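Side-chain contacts in sortase family protein (Streptococcus agalactiae, PDB 4D7W), which probably acts as a class C sortase, a cysteine transpeptidase that takes part in assembling the type 2B pilus of this Gram-positive bacterium: residues S53-A56 against N62-Y65; P76-T81 against Q87-H92; S97-G102 against V135-E140; W133-S136 against T141-Y144. All coordinates share one frame; numbering follows the deposited sequence.

In the fold
All four contacts reach one curled mixed sheet, the core of the sortase beta-barrel. Contact 1 places the loop after helix 45-52 on strand 62-68, which pairs with strand 73-79 of contact 2 on one side and with strand 132-137 of contacts 3 and 4 on the other. Contacts 1 and 2 have centres about 10 Å apart and meet where Gln54 O accepts a probable hydrogen bond from His79 NE2. Contacts 3 and 4 share Val135 and Ser136, with centres about 7 Å apart. Contact 4 also packs against strand 167-175, whose TLVTC sequence matches the family motif that usually carries the active-site cysteine. Although contacts 2 and 4 have centres about 16 Å apart, Leu77 CD1 still packs on Val135 CG1.

Contact 1. Residues S53-A56 against N62-Y65; sequences SQLA and NMGY
Leu55 lays the base of its side chain against that of Met63, CB to CG at 4.0 Å, while its isopropyl end (CG, CD1, CD2) continues past the methionine to other partners. Its CG stands beside the backbone N (chi1 -62°), and the branch runs on among Ile23 and Ala27 of helix 17-31, Leu98 and Ile137. Met63 is extended beyond CG, a shape that carries its sulfur and methyl away from Leu55 toward His79. An unbranched, flexible chain suits this place because it can touch Leu55 with its CG and still reach His79 with its methyl. The two residues also meet through their backbones, with Leu55 O at 3.8 Å from Met63 CA.

What joins the loop and the strand in polar terms is one water. It donates to Leu55 O at 3.1 Å and to Met63 O at 2.8 Å, so both of its protons are spent on these two carbonyls. Just before Leu55, Gln54 turns its carbonyl to His79 and its side-chain amide to Asp50. Beyond Met63, Gly64 adopts backbone angles in which a CB would press on the preceding carbonyl, and glycine avoids that strain.

Two carbonyl oxygens cannot bond to one another, and the water, donating to both, links them; the chemistry implies that it belongs to the join itself, beside an apolar contact confined to two methylene groups.

Contact 2. Residues P76-T81 against Q87-H92; sequences PLYHGT and QTSIGH
The beta-alpha-beta unit made by strand 73-79, helix 83-86 and strand 90-92 brings Leu77 beside Ile90 as a parallel pair. Ile90 bonds to the residues before and after Leu77: its N donates to Pro76 O (3.2 Å), and its O accepts from Tyr78 N (2.9 Å). One step on, His92 N reaches Tyr78 O at 2.9 Å, but with a bent N-H...O angle of 141°.

On the face that carries Leu77 and Ile90, the methyl Leu77 CD2 sits 3.4 Å from Ile90 CG2, tighter than usual for two carbons. Ile90 CG2 is turned anti to its backbone N, which presents this branch to the leucine, and both side chains also pack on Leu109. Branched aliphatic residues suit such a buried face. Just before the strand, Ser89 meets both Pro76 and the Tyr78 ring: its OG lies 3.3 Å from Tyr78 CE1, approaching the ring obliquely, and 3.5 Å from Pro76 CG. A small side chain suits a position this close to both rings.

Gly91 lets the turn after the first strand come close, with Gly80 O only 3.3 Å from Gly91 CA, and Thr81 rests its CG2 methyl against the backbone of Gly91 and His92. The imidazoles of His79 and His92 look elsewhere for partners, the former to Gln54 and Gly61, the latter to Tyr51 and Ser97.

A short parallel ladder that frays after Tyr78, joined through a brief helix, is typical of a beta-alpha-beta crossover, built here into the sortase barrel.

Contact 3. Residues S97-G102 against V135-E140; sequences SLPIGG and VSILNE
Pro99 and Ile100, in a loop without regular structure, pass Val135 and Ile137 of strand 132-137 with CA atoms 7.4 Å apart in both pairs, too far for strand pairing, so side chains bridge the gap. Ile137 carries most of it. Its CG1 branch reaches across to set CD1 at 3.6 Å from Ile100 CG2 and 3.9 Å from Pro99 CG, meeting each side chain at about a right angle. Ile100 takes the less common chi1 of 59°, which squeezes CG1 between its backbone N and carbonyl carbon and turns the CG2 methyl to Ile137.

The carbonyl of Pro99 is enclosed by carbon: Val135 CG2 lies 3.4 Å from Pro99 O, and Ile137 CD1 is on it too. This oxygen is buried without any hydrogen-bonding partner in the model, a probable energetic cost. Proline suits the loop because it brings no N-H of its own to be satisfied in apolar surroundings. Ile137 also opens a type II' turn, closed by its two backbone bonds with Glu140.

Around the contact, helix 17-31 meets Leu98 and Ile100 through Ala27, strand 62-68 adds Met63 against Pro99, and Tyr142 of strand 140-152 packs on both Ile100 and Ile137.

Contact 4. Residues W133-S136 against T141-Y144; sequences WTVS and TYTY
Trp133 and Tyr144 close the tightly packed end of a beta hairpin, strands 132-137 and 140-152. Tyr144 CB sits over one face of the indole in a CH-pi contact, 3.9 Å from the centroid of the six-membered ring. The tyrosine ring itself slides off to the side: its plane lies at 20° to the indole's five-membered ring, yet the two barely overlap. With chi1 at 72°, Trp133 holds its CG between its own N and carbonyl carbon, and this folds the ring under the partner strand. Wide aromatic residues suit this buried face, and their polar ends find partners outside: Trp133 NE1 bonds to Gln169, Tyr144 OH to Asp167.

Four backbone bonds of 2.9 Å bind the strands, two between Trp133 and Tyr144 N and O atoms and two between those of Val135 and Tyr142.

The opposite face is looser and partly exposed, and small hydroxylated residues suit it. Thr134 and Thr141 touch through methyl carbons, CG2 to CG2 at 4.0 Å, and Ser136 OG stays 4.3 Å from Thr141 OG1. Thr143, more buried, turns its hydroxyl to Asn193.

Back on the tight face, Val135 CG2 presses on Tyr142 CB at 3.5 Å, while Val135 O lies in the plane of the Tyr142 ring, at its CD1 edge.

Contact 1. Residues S53-A56 against N62-Y65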
loop_
_atom_site.group_PDB
_atom_site.type_symbol
_atom_site.label_atom_id
_atom_site.label_comp_id
_atom_site.label_asym_id
_atom_site.label_seq_id
_atom_site.Cartn_x
_atom_site.Cartn_y
_atom_site.Cartn_z
ATOM N N SER A 53 9.110 11.632 3.954
ATOM C CA SER A 53 10.017 11.282 5.041
ATOM C C SER A 53 9.513 10.099 5.854
ATOM O O SER A 53 10.226 9.610 6.732
ATOM C CB SER A 53 10.210 12.474 5.981
ATOM O OG SER A 53 9.038 12.677 6.766
ATOM N N GLN A 54 8.269 9.668 5.625
ATOM C CA GLN A 54 7.726 8.592 6.451
ATOM C C GLN A 54 8.162 7.250 5.886
ATOM O O GLN A 54 8.179 7.075 4.677
ATOM C CB GLN A 54 6.188 8.672 6.540
ATOM C CG GLN A 54 5.679 9.953 7.194
ATOM C CD GLN A 54 5.987 10.010 8.692
ATOM O OE1 GLN A 54 6.248 8.982 9.312
ATOM N NE2 GLN A 54 5.957 11.206 9.269
ATOM N N LEU A 55 8.517 6.315 6.765
ATOM C CA LEU A 55 8.893 4.947 6.387
ATOM C C LEU A 55 10.032 4.932 5.363
ATOM O O LEU A 55 10.078 4.080 4.482
ATOM C CB LEU A 55 7.672 4.189 5.834
ATOM C CG LEU A 55 6.549 4.036 6.863
ATOM C CD1 LEU A 55 5.382 3.250 6.266
ATOM C CD2 LEU A 55 7.095 3.348 8.085
ATOM N N ALA A 56 10.937 5.895 5.470
ATOM C CA ALA A 56 12.015 6.027 4.503
ATOM C C ALA A 56 13.329 5.656 5.157
ATOM O O ALA A 56 13.676 6.230 6.189
ATOM C CB ALA A 56 12.073 7.464 3.947
ATOM N N ASN A 62 11.370 3.431 -1.276
ATOM C CA ASN A 62 10.926 2.057 -1.019
ATOM C C ASN A 62 10.511 1.908 0.447
ATOM O O ASN A 62 11.322 2.127 1.337
ATOM C CB ASN A 62 12.049 1.075 -1.383
ATOM C CG ASN A 62 11.636 -0.392 -1.251
ATOM O OD1 ASN A 62 10.550 -0.727 -0.745
ATOM N ND2 ASN A 62 12.517 -1.277 -1.697
ATOM N N MET A 63 9.241 1.566 0.677
ATOM C CA MET A 63 8.648 1.501 2.022
ATOM C C MET A 63 8.660 0.107 2.610
ATOM O O MET A 63 8.321 -0.084 3.786
ATOM C CB MET A 63 7.177 1.931 2.003
ATOM C CG MET A 63 6.850 3.375 1.983
ATOM S SD MET A 63 5.043 3.447 1.792
ATOM C CE MET A 63 4.890 5.202 1.524
ATOM N N GLY A 64 8.964 -0.875 1.771
ATOM C CA GLY A 64 8.765 -2.268 2.126
ATOM C C GLY A 64 8.225 -3.034 0.927
ATOM O O GLY A 64 8.448 -2.642 -0.204
ATOM N N TYR A 65 7.528 -4.138 1.167
ATOM C CA TYR A 65 7.080 -4.967 0.072
ATOM C C TYR A 65 5.809 -5.706 0.431
ATOM O O TYR A 65 5.535 -5.974 1.606
ATOM C CB TYR A 65 8.173 -5.957 -0.352
ATOM C CG TYR A 65 8.646 -6.928 0.710
ATOM C CD1 TYR A 65 9.660 -6.583 1.609
ATOM C CD2 TYR A 65 8.109 -8.210 0.791
ATOM C CE1 TYR A 65 10.107 -7.488 2.571
ATOM C CE2 TYR A 65 8.545 -9.121 1.757
ATOM C CZ TYR A 65 9.544 -8.756 2.639
ATOM O OH TYR A 65 9.970 -9.663 3.596
HETATM O O HOH W 1 10.109 1.117 5.496
#

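Contact 2. Residues P76-T81 against Q87-H92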
loop_
_atom_site.group_PDB
_atom_site.type_symbol
_atom_site.label_atom_id
_atom_site.label_comp_id
_atom_site.label_asym_id
_atom_site.label_seq_id
_atom_site.Cartn_x
_atom_site.Cartn_y
_atom_site.Cartn_z
ATOM N N PRO A 76 8.127 -4.710 -4.348
ATOM C CA PRO A 76 8.455 -3.551 -3.507
ATOM C C PRO A 76 7.383 -2.468 -3.589
ATOM O O PRO A 76 6.817 -2.248 -4.664
ATOM C CB PRO A 76 9.793 -3.059 -4.086
ATOM C CG PRO A 76 9.799 -3.554 -5.518
ATOM C CD PRO A 76 9.046 -4.863 -5.496
ATOM N N LEU A 77 7.111 -1.819 -2.458
ATOM C CA LEU A 77 6.123 -0.743 -2.332
ATOM C C LEU A 77 6.796 0.608 -2.284
ATOM O O LEU A 77 7.646 0.818 -1.426
ATOM C CB LEU A 77 5.305 -0.882 -1.041
ATOM C CG LEU A 77 4.274 -1.984 -0.920
ATOM C CD1 LEU A 77 3.625 -1.893 0.459
ATOM C CD2 LEU A 77 3.237 -1.838 -2.022
ATOM N N TYR A 78 6.398 1.540 -3.143
ATOM C CA TYR A 78 7.026 2.859 -3.126
ATOM C C TYR A 78 6.065 3.989 -2.735
ATOM O O TYR A 78 4.852 3.877 -2.909
ATOM C CB TYR A 78 7.652 3.148 -4.498
ATOM C CG TYR A 78 8.888 2.309 -4.781
ATOM C CD1 TYR A 78 8.776 1.040 -5.325
ATOM C CD2 TYR A 78 10.168 2.784 -4.482
ATOM C CE1 TYR A 78 9.897 0.259 -5.581
ATOM C CE2 TYR A 78 11.292 2.006 -4.723
ATOM C CZ TYR A 78 11.141 0.746 -5.279
ATOM O OH TYR A 78 12.230 -0.039 -5.529
ATOM N N HIS A 79 6.623 5.086 -2.217
ATOM C CA HIS A 79 5.880 6.332 -2.055
ATOM C C HIS A 79 5.271 6.788 -3.379
ATOM O O HIS A 79 5.956 6.833 -4.398
ATOM C CB HIS A 79 6.781 7.461 -1.527
ATOM C CG HIS A 79 7.203 7.305 -0.090
ATOM N ND1 HIS A 79 8.230 6.475 0.299
ATOM C CD2 HIS A 79 6.751 7.894 1.043
ATOM C CE1 HIS A 79 8.395 6.555 1.610
ATOM N NE2 HIS A 79 7.508 7.408 2.088
ATOM N N GLY A 80 3.990 7.144 -3.363
ATOM C CA GLY A 80 3.383 7.810 -4.503
ATOM C C GLY A 80 3.072 6.842 -5.626
ATOM O O GLY A 80 3.386 5.663 -5.543
ATOM N N THR A 81 2.445 7.341 -6.683
ATOM C CA THR A 81 2.008 6.480 -7.780
ATOM C C THR A 81 2.450 7.012 -9.134
ATOM O O THR A 81 1.717 6.916 -10.117
ATOM C CB THR A 81 0.488 6.329 -7.779
ATOM O OG1 THR A 81 -0.097 7.627 -7.675
ATOM C CG2 THR A 81 0.040 5.514 -6.581
ATOM N N GLN A 87 5.712 1.427 -13.318
ATOM C CA GLN A 87 6.225 0.631 -14.427
ATOM C C GLN A 87 6.839 -0.689 -13.950
ATOM O O GLN A 87 6.835 -1.664 -14.690
ATOM C CB GLN A 87 7.231 1.438 -15.251
ATOM C CG GLN A 87 6.549 2.454 -16.169
ATOM C CD GLN A 87 7.522 3.325 -16.956
ATOM O OE1 GLN A 87 8.743 3.208 -16.812
ATOM N NE2 GLN A 87 6.980 4.210 -17.791
ATOM N N THR A 88 7.330 -0.745 -12.713
ATOM C CA THR A 88 7.944 -1.979 -12.214
ATOM C C THR A 88 7.537 -2.385 -10.796
ATOM O O THR A 88 7.914 -3.462 -10.325
ATOM C CB THR A 88 9.477 -1.875 -12.224
ATOM O OG1 THR A 88 9.892 -0.841 -11.317
ATOM C CG2 THR A 88 9.981 -1.575 -13.629
ATOM N N SER A 89 6.789 -1.530 -10.105
ATOM C CA SER A 89 6.484 -1.798 -8.707
ATOM C C SER A 89 5.078 -1.389 -8.335
ATOM O O SER A 89 4.290 -0.981 -9.181
ATOM C CB SER A 89 7.477 -1.077 -7.804
ATOM O OG SER A 89 8.793 -1.492 -8.105
ATOM N N ILE A 90 4.778 -1.500 -7.049
ATOM C CA ILE A 90 3.485 -1.091 -6.550
ATOM C C ILE A 90 3.619 0.283 -5.915
ATOM O O ILE A 90 4.601 0.557 -5.219
ATOM C CB ILE A 90 2.941 -2.104 -5.525
ATOM C CG1 ILE A 90 2.910 -3.514 -6.136
ATOM C CG2 ILE A 90 1.573 -1.678 -5.025
ATOM C CD1 ILE A 90 2.062 -3.611 -7.407
ATOM N N GLY A 91 2.636 1.139 -6.152
ATOM C CA GLY A 91 2.671 2.476 -5.611
ATOM C C GLY A 91 1.704 2.633 -4.459
ATOM O O GLY A 91 0.680 1.950 -4.385
ATOM N N HIS A 92 2.024 3.548 -3.552
ATOM C CA HIS A 92 1.101 3.882 -2.474
ATOM C C HIS A 92 0.430 5.229 -2.750
ATOM O O HIS A 92 1.114 6.220 -2.967
ATOM C CB HIS A 92 1.842 3.889 -1.140
ATOM C CG HIS A 92 1.050 4.489 -0.027
ATOM N ND1 HIS A 92 1.203 5.802 0.365
ATOM C CD2 HIS A 92 0.085 3.965 0.763
ATOM C CE1 HIS A 92 0.361 6.061 1.349
ATOM N NE2 HIS A 92 -0.325 4.963 1.614
#

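Contact 3. Residues S97-G102 against V135-E140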
loop_
_atom_site.group_PDB
_atom_site.type_symbol
_atom_site.label_atom_id
_atom_site.label_comp_id
_atom_site.label_asym_id
_atom_site.label_seq_id
_atom_site.Cartn_x
_atom_site.Cartn_y
_atom_site.Cartn_z
ATOM N N SER A 97 -3.658 6.522 4.125
ATOM C CA SER A 97 -2.888 6.177 5.306
ATOM C C SER A 97 -1.673 5.310 4.932
ATOM O O SER A 97 -1.743 4.517 3.993
ATOM C CB SER A 97 -3.766 5.436 6.328
ATOM O OG SER A 97 -5.009 6.099 6.527
ATOM N N LEU A 98 -0.566 5.467 5.657
ATOM C CA LEU A 98 0.605 4.582 5.491
ATOM C C LEU A 98 0.194 3.127 5.712
ATOM O O LEU A 98 -0.665 2.858 6.544
ATOM C CB LEU A 98 1.740 4.963 6.469
ATOM C CG LEU A 98 2.242 6.396 6.312
ATOM C CD1 LEU A 98 3.167 6.839 7.476
ATOM C CD2 LEU A 98 2.937 6.538 4.954
ATOM N N PRO A 99 0.809 2.190 4.970
ATOM C CA PRO A 99 0.433 0.771 5.004
ATOM C C PRO A 99 0.789 0.015 6.291
ATOM O O PRO A 99 0.838 -1.207 6.258
ATOM C CB PRO A 99 1.197 0.182 3.805
ATOM C CG PRO A 99 2.342 1.127 3.593
ATOM C CD PRO A 99 1.766 2.477 3.886
ATOM N N ILE A 100 1.032 0.708 7.398
ATOM C CA ILE A 100 1.176 0.023 8.690
ATOM C C ILE A 100 -0.165 -0.010 9.438
ATOM O O ILE A 100 -0.246 -0.455 10.579
ATOM C CB ILE A 100 2.224 0.693 9.569
ATOM C CG1 ILE A 100 1.846 2.161 9.819
ATOM C CG2 ILE A 100 3.594 0.589 8.913
ATOM C CD1 ILE A 100 2.492 2.764 11.065
ATOM N N GLY A 101 -1.221 0.484 8.802
ATOM C CA GLY A 101 -2.532 0.471 9.430
ATOM C C GLY A 101 -2.587 1.270 10.718
ATOM O O GLY A 101 -1.852 2.252 10.878
ATOM N N GLY A 102 -3.438 0.823 11.643
ATOM C CA GLY A 102 -3.736 1.547 12.865
ATOM C C GLY A 102 -5.237 1.784 12.888
ATOM O O GLY A 102 -5.908 1.582 11.888
ATOM N N VAL A 135 1.935 -7.011 4.049
ATOM C CA VAL A 135 2.942 -6.030 3.706
ATOM C C VAL A 135 4.010 -6.134 4.793
ATOM O O VAL A 135 3.703 -6.299 5.981
ATOM C CB VAL A 135 2.365 -4.592 3.597
ATOM C CG1 VAL A 135 1.369 -4.498 2.432
ATOM C CG2 VAL A 135 1.676 -4.218 4.854
ATOM N N SER A 136 5.264 -6.100 4.369
ATOM C CA SER A 136 6.383 -6.199 5.286
ATOM C C SER A 136 7.052 -4.850 5.312
ATOM O O SER A 136 7.421 -4.323 4.269
ATOM C CB SER A 136 7.346 -7.293 4.847
ATOM O OG SER A 136 6.629 -8.506 4.674
ATOM N N ILE A 137 7.160 -4.276 6.503
ATOM C CA ILE A 137 7.695 -2.930 6.659
ATOM C C ILE A 137 8.704 -2.983 7.802
ATOM O O ILE A 137 8.365 -3.362 8.921
ATOM C CB ILE A 137 6.563 -1.917 6.921
ATOM C CG1 ILE A 137 5.676 -1.784 5.668
ATOM C CG2 ILE A 137 7.119 -0.565 7.334
ATOM C CD1 ILE A 137 4.301 -1.292 5.961
ATOM N N LEU A 138 9.958 -2.655 7.504
ATOM C CA LEU A 138 11.036 -2.852 8.468
ATOM C C LEU A 138 11.069 -4.324 8.904
ATOM O O LEU A 138 11.073 -5.237 8.067
ATOM C CB LEU A 138 10.861 -1.918 9.670
ATOM C CG LEU A 138 10.841 -0.442 9.250
ATOM C CD1 LEU A 138 10.746 0.469 10.442
ATOM C CD2 LEU A 138 12.073 -0.105 8.422
ATOM N N ASN A 139 11.062 -4.554 10.211
ATOM C CA ASN A 139 11.096 -5.913 10.734
ATOM C C ASN A 139 9.709 -6.476 11.055
ATOM O O ASN A 139 9.590 -7.463 11.781
ATOM C CB ASN A 139 11.966 -5.958 11.996
ATOM C CG ASN A 139 11.383 -5.121 13.144
ATOM O OD1 ASN A 139 10.822 -4.039 12.924
ATOM N ND2 ASN A 139 11.518 -5.624 14.375
ATOM N N GLU A 140 8.658 -5.853 10.536
ATOM C CA GLU A 140 7.318 -6.242 10.958
ATOM C C GLU A 140 6.397 -6.648 9.827
ATOM O O GLU A 140 6.584 -6.263 8.682
ATOM C CB GLU A 140 6.689 -5.108 11.757
ATOM C CG GLU A 140 7.132 -5.140 13.227
ATOM C CD GLU A 140 7.085 -3.783 13.880
ATOM O OE1 GLU A 140 6.803 -2.798 13.169
ATOM O OE2 GLU A 140 7.332 -3.699 15.100
#

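Contact 4. Residues W133-S136 against T141-Y144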
loop_
_atom_site.group_PDB
_atom_site.type_symbol
_atom_site.label_atom_id
_atom_site.label_comp_id
_atom_site.label_asym_id
_atom_site.label_seq_id
_atom_site.Cartn_x
_atom_site.Cartn_y
_atom_site.Cartn_z
ATOM N N TRP A 133 -3.289 -11.124 2.267
ATOM C CA TRP A 133 -1.946 -10.703 1.861
ATOM C C TRP A 133 -1.225 -10.054 3.054
ATOM O O TRP A 133 -1.820 -9.812 4.115
ATOM C CB TRP A 133 -1.991 -9.755 0.656
ATOM C CG TRP A 133 -2.513 -8.376 0.940
ATOM C CD1 TRP A 133 -1.792 -7.303 1.358
ATOM C CD2 TRP A 133 -3.862 -7.917 0.781
ATOM N NE1 TRP A 133 -2.605 -6.204 1.492
ATOM C CE2 TRP A 133 -3.881 -6.553 1.135
ATOM C CE3 TRP A 133 -5.055 -8.527 0.366
ATOM C CZ2 TRP A 133 -5.052 -5.786 1.106
ATOM C CZ3 TRP A 133 -6.216 -7.764 0.332
ATOM C CH2 TRP A 133 -6.205 -6.410 0.706
ATOM N N THR A 134 0.072 -9.832 2.897
ATOM C CA THR A 134 0.858 -9.164 3.924
ATOM C C THR A 134 1.702 -8.071 3.287
ATOM O O THR A 134 2.092 -8.168 2.116
ATOM C CB THR A 134 1.784 -10.133 4.667
ATOM O OG1 THR A 134 2.740 -10.672 3.749
ATOM C CG2 THR A 134 0.997 -11.272 5.312
ATOM N N VAL A 135 1.935 -7.011 4.049
ATOM C CA VAL A 135 2.942 -6.030 3.706
ATOM C C VAL A 135 4.010 -6.134 4.793
ATOM O O VAL A 135 3.703 -6.299 5.981
ATOM C CB VAL A 135 2.365 -4.592 3.597
ATOM C CG1 VAL A 135 1.369 -4.498 2.432
ATOM C CG2 VAL A 135 1.676 -4.218 4.854
ATOM N N SER A 136 5.264 -6.100 4.369
ATOM C CA SER A 136 6.383 -6.199 5.286
ATOM C C SER A 136 7.052 -4.850 5.312
ATOM O O SER A 136 7.421 -4.323 4.269
ATOM C CB SER A 136 7.346 -7.293 4.847
ATOM O OG SER A 136 6.629 -8.506 4.674
ATOM N N THR A 141 5.379 -7.415 10.176
ATOM C CA THR A 141 4.432 -7.938 9.209
ATOM C C THR A 141 3.042 -7.410 9.515
ATOM O O THR A 141 2.643 -7.314 10.688
ATOM C CB THR A 141 4.436 -9.467 9.212
ATOM O OG1 THR A 141 5.673 -9.926 8.663
ATOM C CG2 THR A 141 3.307 -10.002 8.359
ATOM N N TYR A 142 2.337 -7.022 8.456
ATOM C CA TYR A 142 0.968 -6.519 8.543
ATOM C C TYR A 142 0.073 -7.342 7.639
ATOM O O TYR A 142 0.306 -7.395 6.442
ATOM C CB TYR A 142 0.905 -5.037 8.148
ATOM C CG TYR A 142 1.789 -4.194 9.018
ATOM C CD1 TYR A 142 3.157 -4.104 8.765
ATOM C CD2 TYR A 142 1.273 -3.520 10.118
ATOM C CE1 TYR A 142 3.993 -3.372 9.587
ATOM C CE2 TYR A 142 2.099 -2.769 10.938
ATOM C CZ TYR A 142 3.452 -2.699 10.660
ATOM O OH TYR A 142 4.268 -1.954 11.458
ATOM N N THR A 143 -0.948 -7.979 8.205
ATOM C CA THR A 143 -1.778 -8.893 7.437
ATOM C C THR A 143 -3.165 -8.332 7.186
ATOM O O THR A 143 -3.791 -7.772 8.091
ATOM C CB THR A 143 -1.913 -10.233 8.149
ATOM O OG1 THR A 143 -0.614 -10.667 8.567
ATOM C CG2 THR A 143 -2.569 -11.270 7.227
ATOM N N TYR A 144 -3.642 -8.498 5.955
ATOM C CA TYR A 144 -4.958 -8.016 5.555
ATOM C C TYR A 144 -5.725 -9.144 4.896
ATOM O O TYR A 144 -5.137 -9.993 4.230
ATOM C CB TYR A 144 -4.840 -6.795 4.611
ATOM C CG TYR A 144 -4.448 -5.565 5.400
ATOM C CD1 TYR A 144 -3.120 -5.302 5.682
ATOM C CD2 TYR A 144 -5.414 -4.703 5.909
ATOM C CE1 TYR A 144 -2.747 -4.194 6.469
ATOM C CE2 TYR A 144 -5.063 -3.600 6.679
ATOM C CZ TYR A 144 -3.725 -3.347 6.950
ATOM O OH TYR A 144 -3.374 -2.261 7.710
#